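Local coordinates for protein tRNA (guanine(9)-N1)-methyltransferase (Schizosaccharomyces pombe, PDB 4JWH) that transfers a methyl group from S-adenosyl-L-methionine to N1 of guanine 9 in cytoplasmic tRNA, leaving S-adenosyl-L-homocysteine, at residues 102-112 with 203-214. Sequence-based numbering, arbitrary orientation.
Sequences SSIRIVLDCAF and LDEDKIYIIGAI. With SAH (S-adenosyl-L-homocysteine), chain C.
The Glu205 carboxylate, on a chain folded back at chi2 (-61°), is gripped by two serines. Ser102 OG donates to Glu205 OE2 at 2.7 Å and Ser103 N to Glu205 OE1 at 2.8 Å, both on syn sides and somewhat out of plane. Ser102 OG, anti to its own backbone nitrogen (chi1 169°), also accepts from Ile104 N, closing an ST turn; with an alanine in its place, Glu205 OE2 would probably lose its hydroxyl partner and Ile104 N its acceptor. Beyond, strands 105-109 and 208-212 run parallel. Tyr209 N binds Arg105 O, Val107 N meets Tyr209 O nearly straight (171°), Ile211 N donates to Val107 O and Asp109 N to Ile211 O, and Ala213 N reaches Asp109 O at 2.9 Å from above the carbonyl plane. At the strand's end Gly212, an S-adenosyl-L-methionine-binding residue, donates from N to SAH O2' at 3.0 Å. Ile208 CG1 lies 3.6 Å from Arg105 NH2, over one guanidinium face, while Ile104 CG2 abuts the edge of the Tyr209 ring and Ile211 CD1 touches Ile106 CG2. These are central strands of the parallel SPOUT-family sheet, bordered by strands 143-147 and 189-192. Helix 254-267 packs on Ile104 and Ile106, helix 223-231 on Phe112 and Ile214, and Asp109 OD2 is hydrogen-bonded to Tyr191 OH and salt-bridged to Lys227 NZ.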
ATOM      1  N   SER A 102      10.441 -10.638   3.966  1.00 26.43           N
ATOM      2  CA  SER A 102       9.179 -11.346   4.040  1.00 25.01           C
ATOM      3  C   SER A 102       8.846 -11.831   2.622  1.00 23.62           C
ATOM      4  O   SER A 102       9.206 -11.197   1.641  1.00 22.63           O
ATOM      5  CB  SER A 102       8.107 -10.351   4.533  1.00 25.23           C
ATOM      6  OG  SER A 102       6.784 -10.855   4.404  1.00 26.81           O
ATOM      7  N   SER A 103       8.150 -12.948   2.503  1.00 23.08           N
ATOM      8  CA  SER A 103       7.671 -13.368   1.191  1.00 22.17           C
ATOM      9  C   SER A 103       6.407 -12.575   0.742  1.00 21.53           C
ATOM     10  O   SER A 103       5.969 -12.686  -0.400  1.00 20.16           O
ATOM     11  CB  SER A 103       7.419 -14.873   1.196  1.00 22.79           C
ATOM     12  OG  SER A 103       6.517 -15.179   2.232  1.00 24.98           O
ATOM     13  N   ILE A 104       5.829 -11.759   1.625  1.00 20.33           N
ATOM     14  CA  ILE A 104       4.629 -10.982   1.243  1.00 20.49           C
ATOM     15  C   ILE A 104       4.859 -10.081   0.029  1.00 20.34           C
ATOM     16  O   ILE A 104       5.946  -9.509  -0.128  1.00 19.88           O
ATOM     17  CB  ILE A 104       4.058 -10.197   2.451  1.00 20.85           C
ATOM     18  CG1 ILE A 104       3.511 -11.202   3.467  1.00 22.52           C
ATOM     19  CG2 ILE A 104       2.932  -9.217   2.037  1.00 18.72           C
ATOM     20  CD1 ILE A 104       3.369 -10.674   4.919  1.00 19.07           C
ATOM     21  N   ARG A 105       3.853 -10.011  -0.854  1.00 19.81           N
ATOM     22  CA  ARG A 105       3.784  -9.000  -1.902  1.00 19.92           C
ATOM     23  C   ARG A 105       2.837  -7.915  -1.419  1.00 19.75           C
ATOM     24  O   ARG A 105       1.768  -8.229  -0.908  1.00 20.06           O
ATOM     25  CB  ARG A 105       3.247  -9.563  -3.222  1.00 18.78           C
ATOM     26  CG  ARG A 105       4.303 -10.257  -4.102  1.00 23.36           C
ATOM     27  CD  ARG A 105       5.021 -11.385  -3.378  1.00 22.51           C
ATOM     28  NE  ARG A 105       4.124 -12.401  -2.823  1.00 25.73           N
ATOM     29  CZ  ARG A 105       3.597 -13.414  -3.516  1.00 26.91           C
ATOM     30  NH1 ARG A 105       3.827 -13.531  -4.829  1.00 26.68           N
ATOM     31  NH2 ARG A 105       2.824 -14.297  -2.891  1.00 23.69           N
ATOM     32  N   ILE A 106       3.233  -6.658  -1.567  1.00 19.37           N
ATOM     33  CA  ILE A 106       2.287  -5.541  -1.376  1.00 19.99           C
ATOM     34  C   ILE A 106       2.132  -4.800  -2.686  1.00 18.85           C
ATOM     35  O   ILE A 106       3.107  -4.419  -3.298  1.00 20.02           O
ATOM     36  CB  ILE A 106       2.688  -4.580  -0.212  1.00 19.98           C
ATOM     37  CG1 ILE A 106       2.679  -5.341   1.137  1.00 19.87           C
ATOM     38  CG2 ILE A 106       1.775  -3.300  -0.217  1.00 19.60           C
ATOM     39  CD1 ILE A 106       2.953  -4.478   2.406  1.00 20.28           C
ATOM     40  N   VAL A 107       0.894  -4.603  -3.111  1.00 18.83           N
ATOM     41  CA  VAL A 107       0.600  -3.977  -4.403  1.00 18.76           C
ATOM     42  C   VAL A 107       0.043  -2.563  -4.230  1.00 19.11           C
ATOM     43  O   VAL A 107      -0.999  -2.367  -3.568  1.00 18.99           O
ATOM     44  CB  VAL A 107      -0.455  -4.794  -5.184  1.00 19.63           C
ATOM     45  CG1 VAL A 107      -0.855  -4.104  -6.452  1.00 20.62           C
ATOM     46  CG2 VAL A 107       0.024  -6.240  -5.445  1.00 19.69           C
ATOM     47  N   LEU A 108       0.695  -1.589  -4.868  1.00 17.92           N
ATOM     48  CA  LEU A 108       0.058  -0.300  -5.065  1.00 18.55           C
ATOM     49  C   LEU A 108      -0.751  -0.347  -6.369  1.00 19.59           C
ATOM     50  O   LEU A 108      -0.179  -0.487  -7.482  1.00 19.04           O
ATOM     51  CB  LEU A 108       1.082   0.838  -5.037  1.00 19.02           C
ATOM     52  CG  LEU A 108       2.102   0.795  -3.888  1.00 19.26           C
ATOM     53  CD1 LEU A 108       3.084   1.954  -3.936  1.00 20.89           C
ATOM     54  CD2 LEU A 108       1.435   0.662  -2.490  1.00 18.48           C
ATOM     55  N   ASP A 109      -2.082  -0.288  -6.221  1.00 18.40           N
ATOM     56  CA  ASP A 109      -2.988  -0.364  -7.356  1.00 18.83           C
ATOM     57  C   ASP A 109      -3.084   1.037  -7.949  1.00 19.02           C
ATOM     58  O   ASP A 109      -3.796   1.897  -7.429  1.00 17.02           O
ATOM     59  CB  ASP A 109      -4.375  -0.867  -6.928  1.00 18.34           C
ATOM     60  CG  ASP A 109      -5.416  -0.791  -8.046  1.00 19.43           C
ATOM     61  OD1 ASP A 109      -5.065  -0.682  -9.249  1.00 18.47           O
ATOM     62  OD2 ASP A 109      -6.609  -0.897  -7.718  1.00 19.86           O
ATOM     63  N   CYS A 110      -2.355   1.256  -9.038  1.00 19.12           N
ATOM     64  CA  CYS A 110      -2.270   2.587  -9.608  1.00 20.46           C
ATOM     65  C   CYS A 110      -3.220   2.788 -10.780  1.00 20.24           C
ATOM     66  O   CYS A 110      -2.871   3.452 -11.734  1.00 20.97           O
ATOM     67  CB  CYS A 110      -0.825   2.916 -10.029  1.00 20.18           C
ATOM     68  SG  CYS A 110       0.407   2.877  -8.704  1.00 21.81           S
ATOM     69  N   ALA A 111      -4.427   2.256 -10.679  1.00 20.90           N
ATOM     70  CA  ALA A 111      -5.425   2.358 -11.739  1.00 22.09           C
ATOM     71  C   ALA A 111      -6.282   3.609 -11.747  1.00 22.84           C
ATOM     72  O   ALA A 111      -7.214   3.699 -12.559  1.00 23.45           O
ATOM     73  CB  ALA A 111      -6.343   1.103 -11.720  1.00 22.62           C
ATOM     74  N   PHE A 112      -5.990   4.588 -10.887  1.00 23.28           N
ATOM     75  CA  PHE A 112      -6.961   5.705 -10.668  1.00 23.97           C
ATOM     76  C   PHE A 112      -6.464   7.095 -11.111  1.00 24.73           C
ATOM     77  O   PHE A 112      -6.986   8.118 -10.668  1.00 23.37           O
ATOM     78  CB  PHE A 112      -7.400   5.765  -9.193  1.00 22.92           C
ATOM     79  CG  PHE A 112      -7.716   4.427  -8.610  1.00 23.56           C
ATOM     80  CD1 PHE A 112      -8.928   3.789  -8.906  1.00 22.77           C
ATOM     81  CD2 PHE A 112      -6.795   3.785  -7.785  1.00 21.78           C
ATOM     82  CE1 PHE A 112      -9.213   2.526  -8.384  1.00 24.55           C
ATOM     83  CE2 PHE A 112      -7.072   2.538  -7.255  1.00 21.54           C
ATOM     84  CZ  PHE A 112      -8.285   1.901  -7.556  1.00 22.29           C
ATOM     85  N   LEU A 203      -0.982 -10.257   8.996  1.00 24.09           N
ATOM     86  CA  LEU A 203      -0.547 -10.389   7.612  1.00 24.78           C
ATOM     87  C   LEU A 203       0.017 -11.771   7.396  1.00 25.50           C
ATOM     88  O   LEU A 203       0.934 -12.187   8.086  1.00 26.13           O
ATOM     89  CB  LEU A 203       0.475  -9.309   7.215  1.00 24.89           C
ATOM     90  CG  LEU A 203       0.051  -7.868   7.542  1.00 26.30           C
ATOM     91  CD1 LEU A 203       1.165  -6.872   7.328  1.00 26.33           C
ATOM     92  CD2 LEU A 203      -1.163  -7.475   6.728  1.00 26.47           C
ATOM     93  N   ASP A 204      -0.542 -12.452   6.404  1.00 26.32           N
ATOM     94  CA  ASP A 204      -0.241 -13.832   6.063  1.00 27.24           C
ATOM     95  C   ASP A 204       0.984 -13.867   5.129  1.00 26.19           C
ATOM     96  O   ASP A 204       0.988 -13.202   4.099  1.00 24.45           O
ATOM     97  CB  ASP A 204      -1.452 -14.309   5.269  1.00 29.18           C
ATOM     98  CG  ASP A 204      -1.964 -15.630   5.685  1.00 34.29           C
ATOM     99  OD1 ASP A 204      -1.225 -16.628   5.528  1.00 41.06           O
ATOM    100  OD2 ASP A 204      -3.154 -15.681   6.096  1.00 40.16           O
ATOM    101  N   GLU A 205       1.994 -14.663   5.453  1.00 24.32           N
ATOM    102  CA  GLU A 205       3.154 -14.767   4.561  1.00 24.88           C
ATOM    103  C   GLU A 205       2.829 -15.179   3.116  1.00 24.16           C
ATOM    104  O   GLU A 205       3.621 -14.908   2.209  1.00 24.02           O
ATOM    105  CB  GLU A 205       4.280 -15.664   5.143  1.00 25.75           C
ATOM    106  CG  GLU A 205       5.235 -15.000   6.200  1.00 28.46           C
ATOM    107  CD  GLU A 205       6.064 -13.782   5.701  1.00 33.90           C
ATOM    108  OE1 GLU A 205       6.944 -13.944   4.812  1.00 34.19           O
ATOM    109  OE2 GLU A 205       5.864 -12.648   6.239  1.00 34.40           O
ATOM    110  N   ASP A 206       1.707 -15.859   2.888  1.00 23.45           N
ATOM    111  CA  ASP A 206       1.430 -16.332   1.521  1.00 23.78           C
ATOM    112  C   ASP A 206       0.431 -15.422   0.777  1.00 23.29           C
ATOM    113  O   ASP A 206       0.067 -15.695  -0.386  1.00 21.90           O
ATOM    114  CB  ASP A 206       1.074 -17.852   1.469  1.00 24.45           C
ATOM    115  CG  ASP A 206      -0.244 -18.173   2.159  1.00 28.28           C
ATOM    116  OD1 ASP A 206      -0.933 -19.147   1.767  1.00 31.10           O
ATOM    117  OD2 ASP A 206      -0.616 -17.424   3.095  1.00 30.81           O
ATOM    118  N   LYS A 207       0.066 -14.296   1.408  1.00 21.26           N
ATOM    119  CA  LYS A 207      -0.930 -13.405   0.816  1.00 21.03           C
ATOM    120  C   LYS A 207      -0.359 -12.146   0.137  1.00 20.67           C
ATOM    121  O   LYS A 207       0.827 -11.796   0.264  1.00 20.18           O
ATOM    122  CB  LYS A 207      -2.006 -13.032   1.859  1.00 20.19           C
ATOM    123  CG  LYS A 207      -2.765 -14.269   2.432  1.00 24.38           C
ATOM    124  CD  LYS A 207      -3.747 -14.835   1.430  1.00 28.52           C
ATOM    125  CE  LYS A 207      -4.464 -16.049   1.961  1.00 32.72           C
ATOM    126  NZ  LYS A 207      -5.162 -15.761   3.247  1.00 33.96           N
ATOM    127  N   ILE A 208      -1.231 -11.459  -0.589  1.00 20.17           N
ATOM    128  CA  ILE A 208      -0.809 -10.364  -1.405  1.00 20.04           C
ATOM    129  C   ILE A 208      -1.773  -9.264  -1.059  1.00 20.13           C
ATOM    130  O   ILE A 208      -2.969  -9.421  -1.262  1.00 21.65           O
ATOM    131  CB  ILE A 208      -0.853 -10.744  -2.902  1.00 19.66           C
ATOM    132  CG1 ILE A 208       0.103 -11.923  -3.175  1.00 20.61           C
ATOM    133  CG2 ILE A 208      -0.524  -9.538  -3.755  1.00 19.68           C
ATOM    134  CD1 ILE A 208      -0.078 -12.544  -4.552  1.00 22.43           C
ATOM    135  N   TYR A 209      -1.263  -8.179  -0.485  1.00 19.03           N
ATOM    136  CA  TYR A 209      -2.136  -7.109   0.062  1.00 17.50           C
ATOM    137  C   TYR A 209      -2.126  -5.946  -0.875  1.00 16.79           C
ATOM    138  O   TYR A 209      -1.073  -5.541  -1.297  1.00 16.79           O
ATOM    139  CB  TYR A 209      -1.674  -6.696   1.483  1.00 16.27           C
ATOM    140  CG  TYR A 209      -1.872  -7.873   2.396  1.00 18.82           C
ATOM    141  CD1 TYR A 209      -3.147  -8.186   2.870  1.00 18.78           C
ATOM    142  CD2 TYR A 209      -0.814  -8.735   2.695  1.00 18.93           C
ATOM    143  CE1 TYR A 209      -3.356  -9.310   3.688  1.00 23.57           C
ATOM    144  CE2 TYR A 209      -1.013  -9.863   3.490  1.00 19.51           C
ATOM    145  CZ  TYR A 209      -2.292 -10.142   3.971  1.00 21.69           C
ATOM    146  OH  TYR A 209      -2.512 -11.237   4.762  1.00 23.02           O
ATOM    147  N   ILE A 210      -3.301  -5.429  -1.224  1.00 15.48           N
ATOM    148  CA  ILE A 210      -3.394  -4.321  -2.174  1.00 15.68           C
ATOM    149  C   ILE A 210      -3.743  -3.027  -1.449  1.00 16.52           C
ATOM    150  O   ILE A 210      -4.659  -3.004  -0.640  1.00 18.22           O
ATOM    151  CB  ILE A 210      -4.452  -4.576  -3.264  1.00 15.36           C
ATOM    152  CG1 ILE A 210      -4.194  -5.930  -3.967  1.00 13.83           C
ATOM    153  CG2 ILE A 210      -4.451  -3.450  -4.324  1.00 13.21           C
ATOM    154  CD1 ILE A 210      -5.463  -6.504  -4.607  1.00 12.27           C
ATOM    155  N   ILE A 211      -3.013  -1.960  -1.766  1.00 17.42           N
ATOM    156  CA  ILE A 211      -3.354  -0.587  -1.344  1.00 16.92           C
ATOM    157  C   ILE A 211      -3.809   0.201  -2.575  1.00 18.03           C
ATOM    158  O   ILE A 211      -3.121   0.185  -3.615  1.00 17.56           O
ATOM    159  CB  ILE A 211      -2.146   0.122  -0.681  1.00 17.26           C
ATOM    160  CG1 ILE A 211      -1.577  -0.755   0.461  1.00 15.83           C
ATOM    161  CG2 ILE A 211      -2.546   1.534  -0.200  1.00 17.07           C
ATOM    162  CD1 ILE A 211      -0.229  -0.308   1.015  1.00 13.14           C
ATOM    163  N   GLY A 212      -4.969   0.865  -2.484  1.00 16.93           N
ATOM    164  CA  GLY A 212      -5.379   1.814  -3.540  1.00 17.32           C
ATOM    165  C   GLY A 212      -4.436   2.999  -3.689  1.00 17.95           C
ATOM    166  O   GLY A 212      -4.244   3.772  -2.749  1.00 17.38           O
ATOM    167  N   ALA A 213      -3.834   3.167  -4.863  1.00 18.33           N
ATOM    168  CA  ALA A 213      -2.899   4.287  -5.035  1.00 19.60           C
ATOM    169  C   ALA A 213      -3.709   5.487  -5.503  1.00 20.62           C
ATOM    170  O   ALA A 213      -3.830   5.754  -6.705  1.00 20.04           O
ATOM    171  CB  ALA A 213      -1.762   3.953  -6.019  1.00 19.35           C
ATOM    172  N   ILE A 214      -4.276   6.193  -4.531  1.00 21.54           N
ATOM    173  CA  ILE A 214      -5.102   7.360  -4.805  1.00 23.40           C
ATOM    174  C   ILE A 214      -5.112   8.345  -3.626  1.00 24.59           C
ATOM    175  O   ILE A 214      -5.168   7.956  -2.462  1.00 25.06           O
ATOM    176  CB  ILE A 214      -6.566   6.949  -5.202  1.00 23.80           C
ATOM    177  CG1 ILE A 214      -7.377   8.186  -5.666  1.00 25.11           C
ATOM    178  CG2 ILE A 214      -7.255   6.152  -4.077  1.00 22.86           C
ATOM    179  CD1 ILE A 214      -8.746   7.880  -6.223  1.00 25.92           C
TER
HETATM  180  N   SAH C 401     -11.836   6.551  -1.199  1.00 20.00           N
HETATM  181  CA  SAH C 401     -10.585   5.849  -1.448  1.00 20.00           C
HETATM  182  CB  SAH C 401      -9.500   6.597  -0.629  1.00 20.00           C
HETATM  183  CG  SAH C 401      -8.551   5.661  -0.005  1.00 20.00           C
HETATM  184  SD  SAH C 401      -7.100   6.102   0.869  1.00 20.00           S
HETATM  185  C   SAH C 401     -10.860   4.360  -1.282  1.00 20.00           C
HETATM  186  O   SAH C 401     -10.097   3.535  -0.878  1.00 20.00           O
HETATM  187  OXT SAH C 401     -11.912   3.923  -1.641  1.00 20.00           O
HETATM  188  C5' SAH C 401      -5.893   5.176   0.008  1.00 20.00           C
HETATM  189  C4' SAH C 401      -5.756   3.693   0.335  1.00 20.00           C
HETATM  190  O4' SAH C 401      -5.278   3.459   1.624  1.00 20.00           O
HETATM  191  C3' SAH C 401      -7.016   2.828   0.208  1.00 20.00           C
HETATM  192  O3' SAH C 401      -7.293   2.464  -1.112  1.00 20.00           O
HETATM  193  C2' SAH C 401      -6.734   1.662   1.091  1.00 20.00           C
HETATM  194  O2' SAH C 401      -6.030   0.719   0.349  1.00 20.00           O
HETATM  195  C1' SAH C 401      -5.874   2.307   2.145  1.00 20.00           C
HETATM  196  N9  SAH C 401      -6.593   2.576   3.403  1.00 20.00           N
HETATM  197  C8  SAH C 401      -6.792   3.743   3.946  1.00 20.00           C
HETATM  198  N7  SAH C 401      -7.398   3.661   5.102  1.00 20.00           N
HETATM  199  C5  SAH C 401      -7.567   2.397   5.337  1.00 20.00           C
HETATM  200  C6  SAH C 401      -8.154   1.580   6.400  1.00 20.00           C
HETATM  201  N6  SAH C 401      -8.686   2.145   7.453  1.00 20.00           N
HETATM  202  N1  SAH C 401      -8.135   0.277   6.259  1.00 20.00           N
HETATM  203  C2  SAH C 401      -7.599  -0.299   5.199  1.00 20.00           C
HETATM  204  N3  SAH C 401      -7.071   0.362   4.200  1.00 20.00           N
HETATM  205  C4  SAH C 401      -7.017   1.688   4.209  1.00 20.00           C
HETATM  206  O   HOH W   1       2.761 -13.578  -0.443  1.00 23.35           O
HETATM  207  O   HOH W   2      -3.763   5.499  -9.439  1.00 18.25           O